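Local coordinates for deoxyhypusine hydroxylase (Homo sapiens, PDB 4D50), which hydroxylates the deoxyhypusine residue of translation initiation factor eIF-5A at a diiron centre, completing the formation of hypusine, at residues G43-I48 with M70-A75; Q10-I15 with F34-L39; G191-A196 with H223-P228; D153-A158 with A183-R188. One frame throughout, in Å; residues are numbered along the deposited sequence.

Interaction 1. Residues G43-I48 with M70-A75; sequences GAIAWI and MQDARA. With GAI (guanidine), chain I.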
loop_
_atom_site.group_PDB
_atom_site.type_symbol
_atom_site.label_atom_id
_atom_site.label_comp_id
_atom_site.label_asym_id
_atom_site.label_seq_id
_atom_site.Cartn_x
_atom_site.Cartn_y
_atom_site.Cartn_z
ATOM N N GLY A 43 15.527 14.091 8.383
ATOM C CA GLY A 43 14.487 15.034 8.715
ATOM C C GLY A 43 13.124 14.467 8.263
ATOM O O GLY A 43 12.122 14.449 9.017
ATOM N N ALA A 44 13.103 13.983 7.033
ATOM C CA ALA A 44 11.830 13.459 6.429
ATOM C C ALA A 44 11.307 12.275 7.212
ATOM O O ALA A 44 10.143 12.196 7.576
ATOM C CB ALA A 44 12.049 13.096 5.009
ATOM N N ILE A 45 12.183 11.343 7.533
ATOM C CA ILE A 45 11.774 10.201 8.345
ATOM C C ILE A 45 11.210 10.619 9.719
ATOM O O ILE A 45 10.184 10.083 10.205
ATOM C CB ILE A 45 12.957 9.205 8.446
ATOM C CG1 ILE A 45 13.160 8.599 7.046
ATOM C CG2 ILE A 45 12.693 8.115 9.438
ATOM C CD1 ILE A 45 14.345 7.685 6.852
ATOM N N ALA A 46 11.827 11.612 10.365
ATOM C CA ALA A 46 11.351 12.081 11.657
ATOM C C ALA A 46 9.983 12.728 11.641
ATOM O O ALA A 46 9.189 12.469 12.529
ATOM C CB ALA A 46 12.368 13.038 12.282
ATOM N N TRP A 47 9.714 13.542 10.656
ATOM C CA TRP A 47 8.447 14.200 10.521
ATOM C C TRP A 47 7.335 13.154 10.201
ATOM O O TRP A 47 6.244 13.249 10.695
ATOM C CB TRP A 47 8.493 15.241 9.416
ATOM C CG TRP A 47 9.217 16.525 9.722
ATOM C CD1 TRP A 47 10.368 16.981 9.129
ATOM C CD2 TRP A 47 8.800 17.554 10.629
ATOM N NE1 TRP A 47 10.702 18.222 9.619
ATOM C CE2 TRP A 47 9.783 18.587 10.572
ATOM C CE3 TRP A 47 7.731 17.683 11.513
ATOM C CZ2 TRP A 47 9.692 19.745 11.340
ATOM C CZ3 TRP A 47 7.633 18.849 12.288
ATOM C CH2 TRP A 47 8.625 19.853 12.212
ATOM N N ILE A 48 7.657 12.166 9.391
ATOM C CA ILE A 48 6.662 11.112 9.001
ATOM C C ILE A 48 6.340 10.311 10.268
ATOM O O ILE A 48 5.210 9.919 10.524
ATOM C CB ILE A 48 7.206 10.190 7.897
ATOM C CG1 ILE A 48 7.344 10.944 6.544
ATOM C CG2 ILE A 48 6.342 8.958 7.662
ATOM C CD1 ILE A 48 8.002 10.149 5.476
ATOM N N MET A 70 10.678 4.012 1.018
ATOM C CA MET A 70 11.887 4.804 1.178
ATOM C C MET A 70 13.145 3.942 1.322
ATOM O O MET A 70 14.251 4.376 1.013
ATOM C CB MET A 70 11.725 5.764 2.291
ATOM C CG MET A 70 10.712 6.874 1.979
ATOM S SD MET A 70 10.184 7.776 3.429
ATOM C CE MET A 70 11.480 8.961 3.537
ATOM N N GLN A 71 12.949 2.730 1.785
ATOM C CA GLN A 71 14.008 1.709 1.926
ATOM C C GLN A 71 15.183 2.151 2.819
ATOM O O GLN A 71 16.326 1.714 2.602
ATOM C CB GLN A 71 14.460 1.213 0.592
ATOM C CG GLN A 71 13.336 0.373 -0.072
ATOM C CD GLN A 71 13.873 -0.457 -1.212
ATOM O OE1 GLN A 71 14.272 0.086 -2.229
ATOM N NE2 GLN A 71 13.813 -1.750 -1.070
ATOM N N ASP A 72 14.884 3.029 3.776
ATOM C CA ASP A 72 15.881 3.608 4.635
ATOM C C ASP A 72 15.823 2.931 5.985
ATOM O O ASP A 72 14.861 3.010 6.764
ATOM C CB ASP A 72 15.711 5.104 4.697
ATOM C CG ASP A 72 16.905 5.809 5.314
ATOM O OD1 ASP A 72 17.526 5.243 6.229
ATOM O OD2 ASP A 72 17.197 6.954 4.860
ATOM N N ALA A 73 16.889 2.206 6.283
ATOM C CA ALA A 73 16.968 1.418 7.549
ATOM C C ALA A 73 16.763 2.289 8.791
ATOM O O ALA A 73 16.458 1.794 9.835
ATOM C CB ALA A 73 18.325 0.619 7.597
ATOM N N ARG A 74 16.945 3.582 8.656
ATOM C CA ARG A 74 16.694 4.522 9.782
ATOM C C ARG A 74 15.245 4.488 10.298
ATOM O O ARG A 74 14.986 4.907 11.387
ATOM C CB ARG A 74 17.104 5.954 9.480
ATOM C CG ARG A 74 18.631 6.135 9.378
ATOM C CD ARG A 74 19.119 7.565 9.674
ATOM N NE ARG A 74 19.579 7.656 11.050
ATOM C CZ ARG A 74 20.757 7.200 11.464
ATOM N NH1 ARG A 74 21.606 6.656 10.582
ATOM N NH2 ARG A 74 21.086 7.271 12.761
ATOM N N ALA A 75 14.314 3.997 9.465
ATOM C CA ALA A 75 12.911 3.943 9.807
ATOM C C ALA A 75 12.590 2.740 10.626
ATOM O O ALA A 75 11.423 2.583 11.076
ATOM C CB ALA A 75 12.038 3.966 8.545
HETATM C C GAI I . 18.641 8.589 6.686
HETATM N N1 GAI I . 19.380 7.737 7.211
HETATM N N2 GAI I . 17.498 8.903 7.289
HETATM N N3 GAI I . 18.984 9.128 5.513
#
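Ile45 lays its far methyl over the root of Asp72, with CD1 3.5 Å from Asp72 CG and 3.6 Å from Asp72 CB. CG1 lies beside the backbone N (chi1 -69°), and the extended second torsion sends CD1 to the aspartate. Met70 comes past Ile45 pointing the opposite way, bringing Met70 CE to 3.9 Å from Ile45 CG1. The sulphur end of Met70 also meets Ile48, tip to tip: Ile48 CD1 sits 3.8 Å from Met70 SD. On its other branch, Ile45 CG2 meets Ala75, whose CB is 4.3 Å away.

No hydrogen bond joins the two segments; the polar work is done inside the turn. Asp72 OD1 accepts from Arg74 N at 3.0 Å, on its anti side and 25° out of the carboxylate plane. This is an Asx turn, within the link between helices 57-70 and 76-84. An alanine in place of Asp72 would keep CB against Ile45 but would probably leave Arg74 N without its acceptor and the turn less firmly set.

A bound guanidine lies where Ile45, Asp72 and Arg74 meet, with Gly41 and Pro42 completing its pocket. Its modelled place is uncertain, and its bond to Asp72 OD1 is weak. A carboxylate beside an isoleucine methyl is at least consistent with a site that takes a small flat cation.

Interaction 2. Residues Q10-I15 with F34-L39; sequences QEVDAI and FTLRGL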
loop_
_atom_site.group_PDB
_atom_site.type_symbol
_atom_site.label_atom_id
_atom_site.label_comp_id
_atom_site.label_asym_id
_atom_site.label_seq_id
_atom_site.Cartn_x
_atom_site.Cartn_y
_atom_site.Cartn_z
ATOM N N GLN A 10 15.238 23.152 4.834
ATOM C CA GLN A 10 14.173 24.118 5.073
ATOM C C GLN A 10 12.841 23.604 4.510
ATOM O O GLN A 10 11.799 23.667 5.194
ATOM C CB GLN A 10 14.468 25.467 4.403
ATOM C CG GLN A 10 15.563 26.299 5.076
ATOM C CD GLN A 10 15.633 27.749 4.581
ATOM O OE1 GLN A 10 15.060 28.128 3.574
ATOM N NE2 GLN A 10 16.374 28.559 5.301
ATOM N N GLU A 11 12.855 23.133 3.266
ATOM C CA GLU A 11 11.599 22.709 2.619
ATOM C C GLU A 11 11.044 21.458 3.318
ATOM O O GLU A 11 9.813 21.302 3.570
ATOM C CB GLU A 11 11.801 22.452 1.131
ATOM C CG GLU A 11 12.026 23.710 0.308
ATOM C CD GLU A 11 10.966 24.758 0.645
ATOM O OE1 GLU A 11 9.760 24.431 0.552
ATOM O OE2 GLU A 11 11.351 25.877 1.057
ATOM N N VAL A 12 11.936 20.547 3.648
ATOM C CA VAL A 12 11.546 19.417 4.494
ATOM C C VAL A 12 10.803 19.782 5.812
ATOM O O VAL A 12 9.822 19.135 6.203
ATOM C CB VAL A 12 12.761 18.501 4.787
ATOM C CG1 VAL A 12 12.440 17.470 5.860
ATOM C CG2 VAL A 12 13.221 17.780 3.525
ATOM N N ASP A 13 11.284 20.783 6.538
ATOM C CA ASP A 13 10.701 21.124 7.834
ATOM C C ASP A 13 9.368 21.792 7.661
ATOM O O ASP A 13 8.420 21.563 8.416
ATOM C CB ASP A 13 11.662 22.040 8.590
ATOM C CG ASP A 13 12.906 21.320 9.005
ATOM O OD1 ASP A 13 12.896 20.051 9.030
ATOM O OD2 ASP A 13 13.925 22.011 9.296
ATOM N N ALA A 14 9.269 22.561 6.599
ATOM C CA ALA A 14 8.035 23.244 6.210
ATOM C C ALA A 14 6.949 22.270 5.826
ATOM O O ALA A 14 5.811 22.392 6.303
ATOM C CB ALA A 14 8.309 24.153 5.040
ATOM N N ILE A 15 7.304 21.327 4.951
ATOM C CA ILE A 15 6.381 20.276 4.528
ATOM C C ILE A 15 5.989 19.395 5.721
ATOM O O ILE A 15 4.807 19.014 5.894
ATOM C CB ILE A 15 7.000 19.446 3.374
ATOM C CG1 ILE A 15 7.177 20.356 2.152
ATOM C CG2 ILE A 15 6.135 18.216 3.014
ATOM C CD1 ILE A 15 8.260 19.900 1.194
ATOM N N PHE A 34 3.749 12.435 0.608
ATOM C CA PHE A 34 4.383 11.922 -0.555
ATOM C C PHE A 34 5.540 12.779 -1.043
ATOM O O PHE A 34 6.509 12.260 -1.577
ATOM C CB PHE A 34 3.348 11.591 -1.633
ATOM C CG PHE A 34 2.605 10.335 -1.295
ATOM C CD1 PHE A 34 3.249 9.066 -1.375
ATOM C CD2 PHE A 34 1.317 10.393 -0.853
ATOM C CE1 PHE A 34 2.611 7.900 -0.995
ATOM C CE2 PHE A 34 0.675 9.211 -0.464
ATOM C CZ PHE A 34 1.329 7.995 -0.539
ATOM N N THR A 35 5.516 14.057 -0.743
ATOM C CA THR A 35 6.690 14.848 -1.070
ATOM C C THR A 35 7.852 14.401 -0.162
ATOM O O THR A 35 8.960 14.210 -0.659
ATOM C CB THR A 35 6.377 16.340 -0.930
ATOM O OG1 THR A 35 5.277 16.629 -1.804
ATOM C CG2 THR A 35 7.595 17.259 -1.295
ATOM N N LEU A 36 7.624 14.259 1.125
ATOM C CA LEU A 36 8.671 13.800 2.020
ATOM C C LEU A 36 9.185 12.459 1.633
ATOM O O LEU A 36 10.363 12.197 1.824
ATOM C CB LEU A 36 8.226 13.772 3.456
ATOM C CG LEU A 36 7.911 15.120 4.098
ATOM C CD1 LEU A 36 7.297 14.900 5.484
ATOM C CD2 LEU A 36 9.190 15.956 4.246
ATOM N N ARG A 37 8.286 11.566 1.226
ATOM C CA ARG A 37 8.712 10.253 0.778
ATOM C C ARG A 37 9.731 10.345 -0.335
ATOM O O ARG A 37 10.724 9.603 -0.354
ATOM C CB ARG A 37 7.467 9.460 0.343
ATOM C CG ARG A 37 7.766 8.071 -0.149
ATOM C CD ARG A 37 7.864 8.059 -1.633
ATOM N NE ARG A 37 8.191 6.788 -2.274
ATOM C CZ ARG A 37 9.432 6.357 -2.433
ATOM N NH1 ARG A 37 10.438 7.015 -1.883
ATOM N NH2 ARG A 37 9.678 5.221 -3.079
ATOM N N GLY A 38 9.498 11.266 -1.285
ATOM C CA GLY A 38 10.408 11.514 -2.404
ATOM C C GLY A 38 11.746 12.136 -2.002
ATOM O O GLY A 38 12.817 11.749 -2.480
ATOM N N LEU A 39 11.690 13.077 -1.090
ATOM C CA LEU A 39 12.897 13.789 -0.652
ATOM C C LEU A 39 13.783 12.927 0.162
ATOM O O LEU A 39 15.001 12.914 -0.010
ATOM C CB LEU A 39 12.497 15.050 0.086
ATOM C CG LEU A 39 11.816 16.084 -0.766
ATOM C CD1 LEU A 39 11.321 17.220 0.065
ATOM C CD2 LEU A 39 12.743 16.614 -1.889
#
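Ile15 N donates to Glu11 O at 2.9 Å, a helix bond that fixes the backbone from which the Ile15 side chain reaches across to helix 26-39. Its two branches divide the work. CG2 lies 3.7 Å from Leu36 CG, and the two side chains pass flank to flank, pointing opposite ways. CD1 goes to Thr35 instead, stopping 3.7 Å from Thr35 CG2, with the side chains crossing at about a right angle. Thr35 can offer that methyl because CG2 is anti to the backbone N; the hydroxyl OG1 is bonded to Arg31 O.

The segments run nearly antiparallel, their axes 10.2 Å apart at an angle of 151°. Helices 3-20 and 26-39 thus make an antiparallel helical hairpin, resembling the paired helices of the HEAT-like repeats that follow.

One turn earlier on the first helix, Val12 splits in the same manner. With CG1 anti to the backbone N (chi1 170°), that methyl meets Leu36 CD2 at 3.9 Å, while CG2 approaches Leu39 CD1 at 4.0 Å. Leu36 CD2 lies 3.8 Å from Val12 O. Helix 42-50 packs against the buried flank, where both Val12 and Leu36 touch Trp47, whereas Thr35 and Leu39 lie at the exposed margin.

Interaction 3. Residues G191-A196 with H223-P228; sequences GGEEAA and HEAAVP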
loop_
_atom_site.group_PDB
_atom_site.type_symbol
_atom_site.label_atom_id
_atom_site.label_comp_id
_atom_site.label_asym_id
_atom_site.label_seq_id
_atom_site.Cartn_x
_atom_site.Cartn_y
_atom_site.Cartn_z
ATOM N N GLY A 191 -0.116 -7.036 -17.950
ATOM C CA GLY A 191 -1.104 -6.066 -18.400
ATOM C C GLY A 191 -2.148 -6.577 -19.352
ATOM O O GLY A 191 -2.202 -7.744 -19.696
ATOM N N GLY A 192 -2.946 -5.633 -19.803
ATOM C CA GLY A 192 -4.075 -5.823 -20.713
ATOM C C GLY A 192 -5.354 -6.242 -19.997
ATOM O O GLY A 192 -5.400 -6.417 -18.735
ATOM N N GLU A 193 -6.406 -6.409 -20.808
ATOM C CA GLU A 193 -7.743 -6.646 -20.317
ATOM C C GLU A 193 -7.878 -8.014 -19.737
ATOM O O GLU A 193 -8.458 -8.172 -18.662
ATOM C CB GLU A 193 -8.791 -6.378 -21.433
ATOM C CG GLU A 193 -10.173 -6.969 -21.201
ATOM C CD GLU A 193 -11.054 -6.860 -22.446
ATOM O OE1 GLU A 193 -11.569 -5.782 -22.665
ATOM O OE2 GLU A 193 -11.261 -7.901 -23.115
ATOM N N GLU A 194 -7.298 -9.049 -20.359
ATOM C CA GLU A 194 -7.412 -10.381 -19.824
ATOM C C GLU A 194 -6.776 -10.472 -18.402
ATOM O O GLU A 194 -7.324 -11.099 -17.510
ATOM C CB GLU A 194 -6.709 -11.402 -20.743
ATOM C CG GLU A 194 -7.096 -12.831 -20.467
ATOM C CD GLU A 194 -6.143 -13.921 -21.047
ATOM O OE1 GLU A 194 -5.204 -13.618 -21.794
ATOM O OE2 GLU A 194 -6.333 -15.090 -20.693
ATOM N N ALA A 195 -5.622 -9.873 -18.225
ATOM C CA ALA A 195 -4.947 -9.920 -16.905
ATOM C C ALA A 195 -5.724 -9.082 -15.851
ATOM O O ALA A 195 -5.844 -9.545 -14.723
ATOM C CB ALA A 195 -3.504 -9.486 -16.988
ATOM N N ALA A 196 -6.283 -7.953 -16.267
ATOM C CA ALA A 196 -7.122 -7.067 -15.391
ATOM C C ALA A 196 -8.297 -7.823 -14.828
ATOM O O ALA A 196 -8.574 -7.791 -13.633
ATOM C CB ALA A 196 -7.562 -5.838 -16.126
ATOM N N HIS A 223 -6.155 -0.311 -15.513
ATOM C CA HIS A 223 -6.885 -0.717 -16.673
ATOM C C HIS A 223 -8.386 -0.633 -16.371
ATOM O O HIS A 223 -8.880 -1.176 -15.366
ATOM C CB HIS A 223 -6.598 -2.114 -17.116
ATOM C CG HIS A 223 -7.047 -2.396 -18.512
ATOM N ND1 HIS A 223 -8.373 -2.555 -18.869
ATOM C CD2 HIS A 223 -6.339 -2.496 -19.660
ATOM C CE1 HIS A 223 -8.467 -2.766 -20.167
ATOM N NE2 HIS A 223 -7.249 -2.744 -20.674
ATOM N N GLU A 224 -9.093 0.051 -17.260
ATOM C CA GLU A 224 -10.486 0.394 -17.043
ATOM C C GLU A 224 -11.452 -0.824 -16.997
ATOM O O GLU A 224 -12.579 -0.706 -16.512
ATOM C CB GLU A 224 -10.895 1.370 -18.185
ATOM C CG GLU A 224 -11.983 2.373 -17.878
ATOM C CD GLU A 224 -12.197 3.369 -19.025
ATOM O OE1 GLU A 224 -11.198 3.785 -19.683
ATOM O OE2 GLU A 224 -13.377 3.751 -19.259
ATOM N N ALA A 225 -11.024 -1.979 -17.523
ATOM C CA ALA A 225 -11.859 -3.209 -17.549
ATOM C C ALA A 225 -12.194 -3.652 -16.128
ATOM O O ALA A 225 -13.182 -4.348 -15.949
ATOM C CB ALA A 225 -11.190 -4.361 -18.295
ATOM N N ALA A 226 -11.375 -3.221 -15.162
ATOM C CA ALA A 226 -11.542 -3.601 -13.734
ATOM C C ALA A 226 -12.457 -2.689 -12.950
ATOM O O ALA A 226 -12.836 -3.064 -11.854
ATOM C CB ALA A 226 -10.208 -3.619 -13.014
ATOM N N VAL A 227 -12.871 -1.562 -13.547
ATOM C CA VAL A 227 -13.667 -0.543 -12.834
ATOM C C VAL A 227 -14.960 -1.102 -12.214
ATOM O O VAL A 227 -15.207 -0.846 -11.071
ATOM C CB VAL A 227 -13.891 0.716 -13.682
ATOM C CG1 VAL A 227 -14.983 1.629 -13.101
ATOM C CG2 VAL A 227 -12.604 1.469 -13.857
ATOM N N PRO A 228 -15.806 -1.819 -13.004
ATOM C CA PRO A 228 -17.026 -2.342 -12.491
ATOM C C PRO A 228 -16.812 -3.171 -11.273
ATOM O O PRO A 228 -17.551 -3.030 -10.335
ATOM C CB PRO A 228 -17.597 -3.171 -13.664
ATOM C CG PRO A 228 -17.000 -2.570 -14.876
ATOM C CD PRO A 228 -15.686 -1.992 -14.464
#
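The His223 ring lies against the backbone that opens helix 193-201, and this is the close part of the contact. Glu193 CA stands over the ring face, 4.1 Å from its centroid and 21° off the normal, a CH-pi contact displaced toward the rim. Gly192 O sits over the same face, and Glu193 CB comes to 3.8 Å from His223 CE1. The ring's rotation is fixed from its edge: ND1 accepts from Ala225 N at 3.0 Å, with the donor only 11° out of the ring plane. CG is anti to the backbone N (chi1 -164°), which starts the side chain off toward the Gly192-Glu193 backbone.

An alanine in place of His223 would keep the 4.0 Å approach of its CB to Ala196 CB, but would probably open a gap under Glu193 and leave Ala225 N without its acceptor.

Beyond the ring the contacts thin out to single carbon-carbon approaches. Ala225 CB is 4.0 Å from Glu193 CG and 4.5 Å from Ala196 CB. Past CG, the Glu193 chain is extended on the exposed side of the contact; its OE1 remains 5.6 Å from His223 NE2, too far for a bond.

The arrangement joins two HEAT-like repeats, setting the start of helix 193-201 against the turn between helices 208-221 and 227-235. Ala196 also touches Leu221, so helix 208-221 packs on this buried alanine.

Interaction 4. Residues D153-A158 with A183-R188; sequences DPAPPA and AMFALR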
loop_
_atom_site.group_PDB
_atom_site.type_symbol
_atom_site.label_atom_id
_atom_site.label_comp_id
_atom_site.label_asym_id
_atom_site.label_seq_id
_atom_site.Cartn_x
_atom_site.Cartn_y
_atom_site.Cartn_z
ATOM N N ASP A 153 7.506 -4.081 -4.052
ATOM C CA ASP A 153 6.344 -4.950 -3.867
ATOM C C ASP A 153 6.602 -5.980 -2.811
ATOM O O ASP A 153 7.780 -6.326 -2.527
ATOM C CB ASP A 153 6.007 -5.653 -5.204
ATOM C CG ASP A 153 5.658 -4.664 -6.333
ATOM O OD1 ASP A 153 5.132 -3.523 -6.023
ATOM O OD2 ASP A 153 5.960 -4.985 -7.479
ATOM N N PRO A 154 5.549 -6.540 -2.210
ATOM C CA PRO A 154 5.786 -7.538 -1.186
ATOM C C PRO A 154 6.266 -8.875 -1.672
ATOM O O PRO A 154 6.589 -9.672 -0.837
ATOM C CB PRO A 154 4.397 -7.744 -0.560
ATOM C CG PRO A 154 3.439 -7.098 -1.500
ATOM C CD PRO A 154 4.170 -6.014 -2.127
ATOM N N ALA A 155 6.214 -9.121 -2.976
ATOM C CA ALA A 155 6.682 -10.342 -3.602
ATOM C C ALA A 155 7.116 -10.068 -4.987
ATOM O O ALA A 155 6.599 -9.222 -5.617
ATOM C CB ALA A 155 5.689 -11.482 -3.599
ATOM N N PRO A 156 8.181 -10.790 -5.427
ATOM C CA PRO A 156 8.704 -10.608 -6.771
ATOM C C PRO A 156 7.790 -11.315 -7.766
ATOM O O PRO A 156 7.118 -12.227 -7.399
ATOM C CB PRO A 156 10.046 -11.349 -6.736
ATOM C CG PRO A 156 9.832 -12.409 -5.692
ATOM C CD PRO A 156 9.002 -11.722 -4.645
ATOM N N PRO A 157 7.726 -10.830 -8.981
ATOM C CA PRO A 157 6.756 -11.423 -9.918
ATOM C C PRO A 157 7.123 -12.851 -10.246
ATOM O O PRO A 157 8.335 -13.173 -10.274
ATOM C CB PRO A 157 6.886 -10.540 -11.160
ATOM C CG PRO A 157 8.240 -9.967 -11.117
ATOM C CD PRO A 157 8.560 -9.808 -9.635
ATOM N N ALA A 158 6.112 -13.671 -10.446
ATOM C CA ALA A 158 6.283 -15.066 -10.910
ATOM C C ALA A 158 6.972 -15.065 -12.264
ATOM O O ALA A 158 6.849 -14.107 -13.024
ATOM C CB ALA A 158 4.959 -15.803 -10.970
ATOM N N ALA A 183 2.124 -14.431 -8.496
ATOM C CA ALA A 183 1.318 -14.601 -9.707
ATOM C C ALA A 183 0.521 -13.296 -9.891
ATOM O O ALA A 183 0.385 -12.828 -10.994
ATOM C CB ALA A 183 0.375 -15.750 -9.515
ATOM N N MET A 184 0.179 -12.673 -8.801
ATOM C CA MET A 184 -0.582 -11.402 -8.786
ATOM C C MET A 184 0.302 -10.288 -9.416
ATOM O O MET A 184 -0.144 -9.552 -10.300
ATOM C CB MET A 184 -0.991 -10.973 -7.365
ATOM C CG MET A 184 -2.041 -9.877 -7.337
ATOM S SD MET A 184 -2.164 -9.241 -5.617
ATOM C CE MET A 184 -2.811 -10.617 -4.741
ATOM N N PHE A 185 1.564 -10.176 -8.993
ATOM C CA PHE A 185 2.447 -9.177 -9.559
ATOM C C PHE A 185 2.816 -9.494 -10.958
ATOM O O PHE A 185 2.938 -8.558 -11.780
ATOM C CB PHE A 185 3.670 -8.906 -8.657
ATOM C CG PHE A 185 3.268 -8.258 -7.401
ATOM C CD1 PHE A 185 2.782 -6.954 -7.415
ATOM C CD2 PHE A 185 3.287 -8.964 -6.212
ATOM C CE1 PHE A 185 2.305 -6.362 -6.262
ATOM C CE2 PHE A 185 2.729 -8.371 -5.082
ATOM C CZ PHE A 185 2.206 -7.112 -5.155
ATOM N N ALA A 186 2.957 -10.789 -11.315
ATOM C CA ALA A 186 3.164 -11.138 -12.741
ATOM C C ALA A 186 1.987 -10.773 -13.638
ATOM O O ALA A 186 2.188 -10.338 -14.757
ATOM C CB ALA A 186 3.460 -12.620 -12.898
ATOM N N LEU A 187 0.809 -10.829 -13.102
ATOM C CA LEU A 187 -0.456 -10.470 -13.852
ATOM C C LEU A 187 -0.457 -8.997 -14.122
ATOM O O LEU A 187 -0.720 -8.586 -15.208
ATOM C CB LEU A 187 -1.673 -10.937 -13.107
ATOM C CG LEU A 187 -1.997 -12.418 -13.299
ATOM C CD1 LEU A 187 -2.919 -12.919 -12.206
ATOM C CD2 LEU A 187 -2.538 -12.688 -14.659
ATOM N N ARG A 188 -0.179 -8.215 -13.091
ATOM C CA ARG A 188 -0.112 -6.780 -13.166
ATOM C C ARG A 188 0.907 -6.382 -14.262
ATOM O O ARG A 188 0.618 -5.589 -15.162
ATOM C CB ARG A 188 0.167 -6.144 -11.832
ATOM C CG ARG A 188 0.436 -4.652 -11.994
ATOM C CD ARG A 188 1.329 -4.083 -10.880
ATOM N NE ARG A 188 2.671 -4.641 -10.939
ATOM C CZ ARG A 188 3.576 -4.555 -9.965
ATOM N NH1 ARG A 188 3.356 -3.828 -8.841
ATOM N NH2 ARG A 188 4.753 -5.102 -10.188
#
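Asp153 and Arg188 meet tip to tip in a salt bridge. Arg188 grips one oxygen end-on with two nitrogens: NH2 reaches Asp153 OD2 at 3.0 Å and NH1 reaches it at 3.2 Å, both from the same face of the carboxylate. NH2 comes in on the syn side, 31° out of that plane. A weak third bond runs from NH1 to Asp153 OD1 at 3.3 Å. Each side has further partners, since Asp153 OD1 is bonded to Ser151 OG and Arg188 NH1 to Gln220 OE1.

The Phe185 ring packs against both members of this pair, its CD1 lying over one face of the Arg188 guanidinium. The carboxylate plane of Asp153 stacks 9° from that of the ring, and Asp153 CB stands over the ring centre, 4.0 Å from the centroid. Pro154 crosses the ring at about a right angle, with CD 3.8 Å from Phe185 CZ, and Ala155 O comes to 3.4 Å from Phe185 CD2.

Farther along, Ala158 CB packs 4.0 Å from Ala186 CB. The carbonyls of Pro156 and Pro157 are taken up by the Arg182 guanidinium.

This is a proline-rich linker, extended from Ala155 onward, lying on helix 177-190 of a HEAT-like repeat and passing close to the diiron site.

In the fold
Interactions 1 and 2 adjoin near the N-terminus, Trp47 NE1 lying 2.9 Å from Asp13 OD1 in a probable hydrogen bond. Interactions 3 and 4 also touch, their centres about 16 Å apart and Ala195 CB 3.4 Å from Leu187 O. Interactions 1 and 3 lie on opposite sides of the chain's centre, about 35 Å apart between centres, yet are built alike: each sets the start of a helix against a later turn in which a side chain accepts from the amide two residues on. Interaction 4 comes closest to the catalytic centre, the Pro154 side chain lying about 9 Å from an iron ion; Ile48 of interaction 1 is about 11 Å from the side chains of His61 and Glu95.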